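Cellulase (PDB 5HOS) is probably an endo-beta-1,4-glucanase of glycosyl hydrolase family 5, hydrolysing internal beta-1,4-glucosidic bonds in cellulose-like chains. Local coordinates at residues R141-F146 against T182-L187; G241-A246 against F272-T277. One frame throughout, in Å; residues are numbered along the deposited sequence.

Contact 1: residues R141-F146 against T182-L187; sequences RLAIAF and TGATNL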
ATOM      1  N   ARG A 141      12.819  -0.002 -14.387  1.00 17.17           N
ATOM      2  CA  ARG A 141      11.965   0.573 -15.431  1.00 18.70           C
ATOM      3  C   ARG A 141      10.904   1.517 -14.875  1.00 17.22           C
ATOM      4  O   ARG A 141      10.656   2.556 -15.458  1.00 16.43           O
ATOM      5  CB  ARG A 141      11.317  -0.533 -16.265  1.00 18.40           C
ATOM      6  CG  ARG A 141      12.328  -1.339 -17.073  1.00 20.30           C
ATOM      7  CD  ARG A 141      11.650  -2.477 -17.809  1.00 21.81           C
ATOM      8  NE  ARG A 141      12.580  -3.348 -18.538  1.00 22.86           N
ATOM      9  CZ  ARG A 141      13.080  -3.112 -19.752  1.00 24.37           C
ATOM     10  NH1 ARG A 141      12.786  -2.006 -20.434  1.00 25.88           N
ATOM     11  NH2 ARG A 141      13.900  -4.005 -20.295  1.00 27.58           N
ATOM     12  N   LEU A 142      10.284   1.156 -13.750  1.00 16.52           N
ATOM     13  CA  LEU A 142       9.304   2.053 -13.119  1.00 16.73           C
ATOM     14  C   LEU A 142       9.981   3.302 -12.590  1.00 17.19           C
ATOM     15  O   LEU A 142       9.434   4.395 -12.720  1.00 17.80           O
ATOM     16  CB  LEU A 142       8.539   1.379 -11.986  1.00 16.90           C
ATOM     17  CG  LEU A 142       7.241   0.669 -12.362  1.00 18.45           C
ATOM     18  CD1 LEU A 142       6.747  -0.119 -11.160  1.00 20.64           C
ATOM     19  CD2 LEU A 142       6.174   1.653 -12.821  1.00 18.27           C
ATOM     20  N   ALA A 143      11.158   3.132 -11.984  1.00 17.80           N
ATOM     21  CA  ALA A 143      11.897   4.269 -11.452  1.00 17.85           C
ATOM     22  C   ALA A 143      12.250   5.251 -12.564  1.00 18.78           C
ATOM     23  O   ALA A 143      12.124   6.461 -12.370  1.00 18.66           O
ATOM     24  CB  ALA A 143      13.147   3.822 -10.724  1.00 20.11           C
ATOM     25  N   ILE A 144      12.674   4.731 -13.719  1.00 17.28           N
ATOM     26  CA  ILE A 144      12.994   5.578 -14.870  1.00 18.83           C
ATOM     27  C   ILE A 144      11.739   6.305 -15.368  1.00 17.59           C
ATOM     28  O   ILE A 144      11.787   7.505 -15.610  1.00 17.46           O
ATOM     29  CB  ILE A 144      13.691   4.779 -16.008  1.00 19.07           C
ATOM     30  CG1 ILE A 144      15.102   4.364 -15.556  1.00 19.43           C
ATOM     31  CG2 ILE A 144      13.778   5.603 -17.294  1.00 19.30           C
ATOM     32  CD1 ILE A 144      15.731   3.242 -16.360  1.00 20.55           C
ATOM     33  N   ALA A 145      10.633   5.576 -15.509  1.00 17.27           N
ATOM     34  CA  ALA A 145       9.393   6.148 -16.028  1.00 18.23           C
ATOM     35  C   ALA A 145       8.856   7.302 -15.183  1.00 16.53           C
ATOM     36  O   ALA A 145       8.306   8.247 -15.735  1.00 17.76           O
ATOM     37  CB  ALA A 145       8.322   5.074 -16.170  1.00 18.48           C
ATOM     38  N   PHE A 146       9.026   7.218 -13.861  1.00 14.89           N
ATOM     39  CA  PHE A 146       8.528   8.230 -12.928  1.00 16.03           C
ATOM     40  C   PHE A 146       9.632   8.892 -12.135  1.00 16.72           C
ATOM     41  O   PHE A 146       9.394   9.346 -11.013  1.00 15.64           O
ATOM     42  CB  PHE A 146       7.488   7.602 -12.009  1.00 16.45           C
ATOM     43  CG  PHE A 146       6.275   7.144 -12.749  1.00 16.69           C
ATOM     44  CD1 PHE A 146       5.355   8.077 -13.229  1.00 17.26           C
ATOM     45  CD2 PHE A 146       6.073   5.801 -13.017  1.00 18.05           C
ATOM     46  CE1 PHE A 146       4.250   7.672 -13.947  1.00 17.90           C
ATOM     47  CE2 PHE A 146       4.960   5.393 -13.732  1.00 19.09           C
ATOM     48  CZ  PHE A 146       4.055   6.329 -14.195  1.00 19.00           C
ATOM     49  N   THR A 182      19.187   4.482 -10.536  1.00 21.55           N
ATOM     50  CA  THR A 182      18.594   5.273 -11.633  1.00 21.37           C
ATOM     51  C   THR A 182      18.663   6.784 -11.409  1.00 20.14           C
ATOM     52  O   THR A 182      18.471   7.545 -12.350  1.00 23.47           O
ATOM     53  CB  THR A 182      17.107   4.967 -11.895  1.00 22.09           C
ATOM     54  OG1 THR A 182      16.307   5.471 -10.814  1.00 20.94           O
ATOM     55  CG2 THR A 182      16.861   3.480 -12.103  1.00 22.83           C
ATOM     56  N   GLY A 183      18.894   7.206 -10.169  1.00 20.08           N
ATOM     57  CA  GLY A 183      18.879   8.621  -9.789  1.00 22.26           C
ATOM     58  C   GLY A 183      17.540   9.089  -9.243  1.00 19.41           C
ATOM     59  O   GLY A 183      17.422  10.202  -8.761  1.00 18.30           O
ATOM     60  N   ALA A 184      16.528   8.227  -9.289  1.00 17.04           N
ATOM     61  CA  ALA A 184      15.205   8.566  -8.797  1.00 17.10           C
ATOM     62  C   ALA A 184      15.221   8.840  -7.299  1.00 16.97           C
ATOM     63  O   ALA A 184      15.749   8.039  -6.519  1.00 16.69           O
ATOM     64  CB  ALA A 184      14.241   7.435  -9.102  1.00 16.59           C
ATOM     65  N   THR A 185      14.644   9.976  -6.915  1.00 15.90           N
ATOM     66  CA  THR A 185      14.603  10.426  -5.531  1.00 17.54           C
ATOM     67  C   THR A 185      13.269  10.200  -4.834  1.00 16.75           C
ATOM     68  O   THR A 185      13.065  10.687  -3.724  1.00 17.18           O
ATOM     69  CB  THR A 185      14.907  11.929  -5.463  1.00 19.45           C
ATOM     70  OG1 THR A 185      13.955  12.628  -6.276  1.00 18.74           O
ATOM     71  CG2 THR A 185      16.304  12.202  -5.965  1.00 21.62           C
ATOM     72  N   ASN A 186      12.380   9.439  -5.463  1.00 15.41           N
ATOM     73  CA  ASN A 186      11.055   9.200  -4.928  1.00 16.16           C
ATOM     74  C   ASN A 186      11.063   8.501  -3.579  1.00 15.28           C
ATOM     75  O   ASN A 186      11.979   7.740  -3.251  1.00 15.64           O
ATOM     76  CB  ASN A 186      10.239   8.323  -5.875  1.00 16.04           C
ATOM     77  CG  ASN A 186      10.279   8.809  -7.311  1.00 13.83           C
ATOM     78  OD1 ASN A 186      11.342   8.816  -7.935  1.00 17.08           O
ATOM     79  ND2 ASN A 186       9.148   9.177  -7.842  1.00 13.38           N
ATOM     80  N   LEU A 187      10.007   8.743  -2.822  1.00 14.59           N
ATOM     81  CA  LEU A 187       9.761   7.992  -1.617  1.00 14.76           C
ATOM     82  C   LEU A 187       9.479   6.538  -1.979  1.00 15.09           C
ATOM     83  O   LEU A 187       8.719   6.265  -2.922  1.00 15.62           O
ATOM     84  CB  LEU A 187       8.571   8.566  -0.882  1.00 15.39           C
ATOM     85  CG  LEU A 187       8.063   7.773   0.311  1.00 16.96           C
ATOM     86  CD1 LEU A 187       9.067   7.818   1.459  1.00 18.10           C
ATOM     87  CD2 LEU A 187       6.696   8.290   0.701  1.00 17.88           C
TER

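Contact 2: residues G241-A246 against F272-T277; sequences GGCVSA and FGTGNT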
ATOM      1  N   GLY A 241     -16.130  -7.646   8.958  1.00 29.63           N
ATOM      2  CA  GLY A 241     -16.355  -6.214   9.211  1.00 30.88           C
ATOM      3  C   GLY A 241     -16.403  -5.792  10.679  1.00 33.58           C
ATOM      4  O   GLY A 241     -16.400  -4.598  10.975  1.00 36.67           O
ATOM      5  N   GLY A 242     -16.453  -6.753  11.603  1.00 32.13           N
ATOM      6  CA  GLY A 242     -16.438  -6.448  13.033  1.00 31.99           C
ATOM      7  C   GLY A 242     -15.045  -6.180  13.578  1.00 29.49           C
ATOM      8  O   GLY A 242     -14.054  -6.644  13.019  1.00 29.42           O
ATOM      9  N   CYS A 243     -14.976  -5.434  14.681  1.00 28.17           N
ATOM     10  CA  CYS A 243     -13.702  -5.157  15.359  1.00 28.18           C
ATOM     11  C   CYS A 243     -13.707  -5.768  16.752  1.00 29.14           C
ATOM     12  O   CYS A 243     -14.732  -5.782  17.427  1.00 31.54           O
ATOM     13  CB  CYS A 243     -13.449  -3.655  15.441  1.00 28.87           C
ATOM     14  SG  CYS A 243     -13.410  -2.878  13.809  1.00 31.59           S
ATOM     15  N   VAL A 244     -12.544  -6.248  17.178  1.00 23.39           N
ATOM     16  CA  VAL A 244     -12.414  -6.994  18.437  1.00 27.96           C
ATOM     17  C   VAL A 244     -12.744  -6.117  19.655  1.00 27.56           C
ATOM     18  O   VAL A 244     -13.407  -6.575  20.579  1.00 28.89           O
ATOM     19  CB  VAL A 244     -10.991  -7.609  18.578  1.00 28.39           C
ATOM     20  CG1 VAL A 244     -10.777  -8.230  19.959  1.00 31.44           C
ATOM     21  CG2 VAL A 244     -10.741  -8.646  17.483  1.00 29.16           C
ATOM     22  N   SER A 245     -12.270  -4.869  19.640  1.00 29.42           N
ATOM     23  CA  SER A 245     -12.453  -3.939  20.749  1.00 28.30           C
ATOM     24  C   SER A 245     -12.299  -2.501  20.287  1.00 29.04           C
ATOM     25  O   SER A 245     -11.830  -2.236  19.173  1.00 30.22           O
ATOM     26  CB  SER A 245     -11.429  -4.211  21.864  1.00 28.29           C
ATOM     27  OG  SER A 245     -10.220  -3.482  21.681  1.00 28.51           O
ATOM     28  N   ALA A 246     -12.653  -1.584  21.185  1.00 27.98           N
ATOM     29  CA  ALA A 246     -12.540  -0.145  20.947  1.00 26.67           C
ATOM     30  C   ALA A 246     -11.102   0.358  20.925  1.00 26.43           C
ATOM     31  O   ALA A 246     -10.864   1.499  20.530  1.00 30.09           O
ATOM     32  CB  ALA A 246     -13.332   0.621  22.001  1.00 27.56           C
ATOM     33  N   PHE A 272      -5.551  -0.523   5.910  1.00 19.65           N
ATOM     34  CA  PHE A 272      -6.320  -0.777   7.128  1.00 19.62           C
ATOM     35  C   PHE A 272      -7.772  -0.508   6.791  1.00 21.15           C
ATOM     36  O   PHE A 272      -8.070   0.251   5.859  1.00 21.91           O
ATOM     37  CB  PHE A 272      -5.872   0.117   8.288  1.00 20.56           C
ATOM     38  CG  PHE A 272      -6.148   1.579   8.073  1.00 20.03           C
ATOM     39  CD1 PHE A 272      -5.406   2.318   7.149  1.00 20.84           C
ATOM     40  CD2 PHE A 272      -7.159   2.218   8.778  1.00 20.40           C
ATOM     41  CE1 PHE A 272      -5.670   3.658   6.936  1.00 20.95           C
ATOM     42  CE2 PHE A 272      -7.413   3.562   8.577  1.00 22.19           C
ATOM     43  CZ  PHE A 272      -6.674   4.285   7.655  1.00 22.12           C
ATOM     44  N   GLY A 273      -8.669  -1.132   7.542  1.00 21.88           N
ATOM     45  CA  GLY A 273     -10.094  -0.962   7.317  1.00 22.96           C
ATOM     46  C   GLY A 273     -10.885  -1.454   8.500  1.00 24.37           C
ATOM     47  O   GLY A 273     -10.397  -2.256   9.289  1.00 26.62           O
ATOM     48  N   THR A 274     -12.115  -0.969   8.602  1.00 25.55           N
ATOM     49  CA  THR A 274     -13.032  -1.291   9.705  1.00 26.19           C
ATOM     50  C   THR A 274     -14.455  -1.203   9.167  1.00 26.96           C
ATOM     51  O   THR A 274     -14.739  -0.380   8.286  1.00 23.88           O
ATOM     52  CB  THR A 274     -12.904  -0.333  10.919  1.00 28.96           C
ATOM     53  OG1 THR A 274     -13.130   1.027  10.517  1.00 28.26           O
ATOM     54  CG2 THR A 274     -11.542  -0.447  11.589  1.00 30.07           C
ATOM     55  N   GLY A 275     -15.338  -2.058   9.677  1.00 27.42           N
ATOM     56  CA  GLY A 275     -16.727  -2.039   9.265  1.00 27.20           C
ATOM     57  C   GLY A 275     -17.493  -0.940   9.973  1.00 28.22           C
ATOM     58  O   GLY A 275     -16.952  -0.237  10.830  1.00 28.48           O
ATOM     59  N   ASN A 276     -18.762  -0.808   9.603  1.00 28.23           N
ATOM     60  CA  ASN A 276     -19.621   0.215  10.165  1.00 26.73           C
ATOM     61  C   ASN A 276     -20.317  -0.288  11.431  1.00 27.22           C
ATOM     62  O   ASN A 276     -21.474  -0.694  11.392  1.00 29.77           O
ATOM     63  CB  ASN A 276     -20.644   0.679   9.128  1.00 28.28           C
ATOM     64  CG  ASN A 276     -21.499   1.814   9.642  1.00 28.75           C
ATOM     65  OD1 ASN A 276     -21.019   2.662  10.384  1.00 31.49           O
ATOM     66  ND2 ASN A 276     -22.772   1.830   9.267  1.00 29.50           N
ATOM     67  N   THR A 277     -19.583  -0.269  12.542  1.00 29.38           N
ATOM     68  CA  THR A 277     -20.117  -0.639  13.865  1.00 29.17           C
ATOM     69  C   THR A 277     -19.620   0.360  14.900  1.00 29.24           C
ATOM     70  O   THR A 277     -18.606   1.030  14.692  1.00 29.25           O
ATOM     71  CB  THR A 277     -19.707  -2.068  14.314  1.00 31.13           C
ATOM     72  OG1 THR A 277     -18.315  -2.104  14.668  1.00 33.02           O
ATOM     73  CG2 THR A 277     -19.982  -3.103  13.232  1.00 33.22           C
TER
HETATM   74  O   HOH W   1     -17.783  -4.650  15.882  1.00 27.17           O

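Contact 1: residues R141-F146 against T182-L187
Thr182 OG1, which packs against the methyl group of Ala143 (OG1 to CB 3.6 Å), is held by two backbone groups of its own chain. It bonds to the carbonyl of Ile179 and accepts from Ala184 N at 3.2 Å, the latter closing an ST turn. A chi1 of 71° sets this oxygen between the backbone N and the carbonyl carbon of Thr182, and leaves CG2 beside the backbone N, facing helix 132-145. There CG2 meets Ile144 CG1 at 4.0 Å and lies equally near Ala143 CB. Beyond the turn, the CB atoms of Ala143 and Ala184 face each other at 4.1 Å; two such small residues let the backbones approach closely, with CA atoms 6.0 Å apart.

The direct hydrogen bond between the segments lies past the helix end. Phe146, the first residue to leave helical geometry, receives Asn186 ND2 on its carbonyl O at 3.2 Å, with an N-H...O angle of 157°. The acceptor lies close to the amide plane of Asn186, whereas ND2 is tilted 26° from the carbonyl plane of Phe146. Asn186 OD1 accepts from Ser148 N, so both ends of the carboxamide engage the chain leaving the helix, which should fix its rotation.

The Phe146 ring packs instead on helix 90-105 and strand 152-155. The buried Asn186 carboxamide is thus satisfied at both ends, beside packed methyls of Ala143, Ala184 and Thr182. No charged side chain takes part between the two segments themselves; the neighbouring charged tie, Lys147 NZ to Thr182 O, joins the same helix-to-strand connections of the beta/alpha barrel.

Contact 2: residues G241-A246 against F272-T277
Peptide groups, not rings, are the flat groups that meet between Gly241 and Gly275: the Gly241 carbonyl O approaches the Thr274-Gly275 peptide from its N-H side, and the planes of the Gly241-Gly242 and Thr274-Gly275 peptides are steeply turned against each other. The N-H...O bond from Gly275 N is 3.0 Å long but weak, being bent to 122°. Gly275 CA supplies a second, CA-H...O contact to the same oxygen at 3.1 Å. The CA atoms of Gly241 and Gly275 are 4.2 Å apart, and Gly241 O occupies the place where a CB on Gly275 would lie.

Alongside, Cys243 SG rests on the Thr274 side chain, 3.8 Å from CG2 and almost as near CB. Its chi1 of -59°, with SG anti to the carbonyl carbon, directs the sulfur that way while it forms the disulfide with Cys280. A water bridges the two segments, 3.2 Å from Cys243 N, which donates to it, and 2.9 Å from Thr277 OG1. Thr277 OG1 caps helix 278-293 as well, taking the N-H of Cys280.

The loop between strand 224-231 and helix 248-262 is thereby joined to the segment leading from strand 267-273 into helix 278-293, covalently through the disulfide and by the weaker backbone and water contacts.

Overall arrangement
Contacts 1 and 2 share no helix or strand and lie on opposite sides of the chain's centre, their own centres 37 Å apart and their nearest atoms about 15 Å apart. Their centres lie 18 and 19 Å from the centre of the chain, yet contact 1 is mostly buried and contact 2 only partly so. Contact 1 joins connections that run from helices into strands, at the N-terminal ends of the barrel strands; contact 2 joins those leaving strands, on the C-terminal face where beta/alpha barrels carry their active sites. Their chemistry differs accordingly: methyl packing and a side-chain amide hydrogen-bonded at both ends in the first, glycine backbone, bridging water and a disulfide in the second.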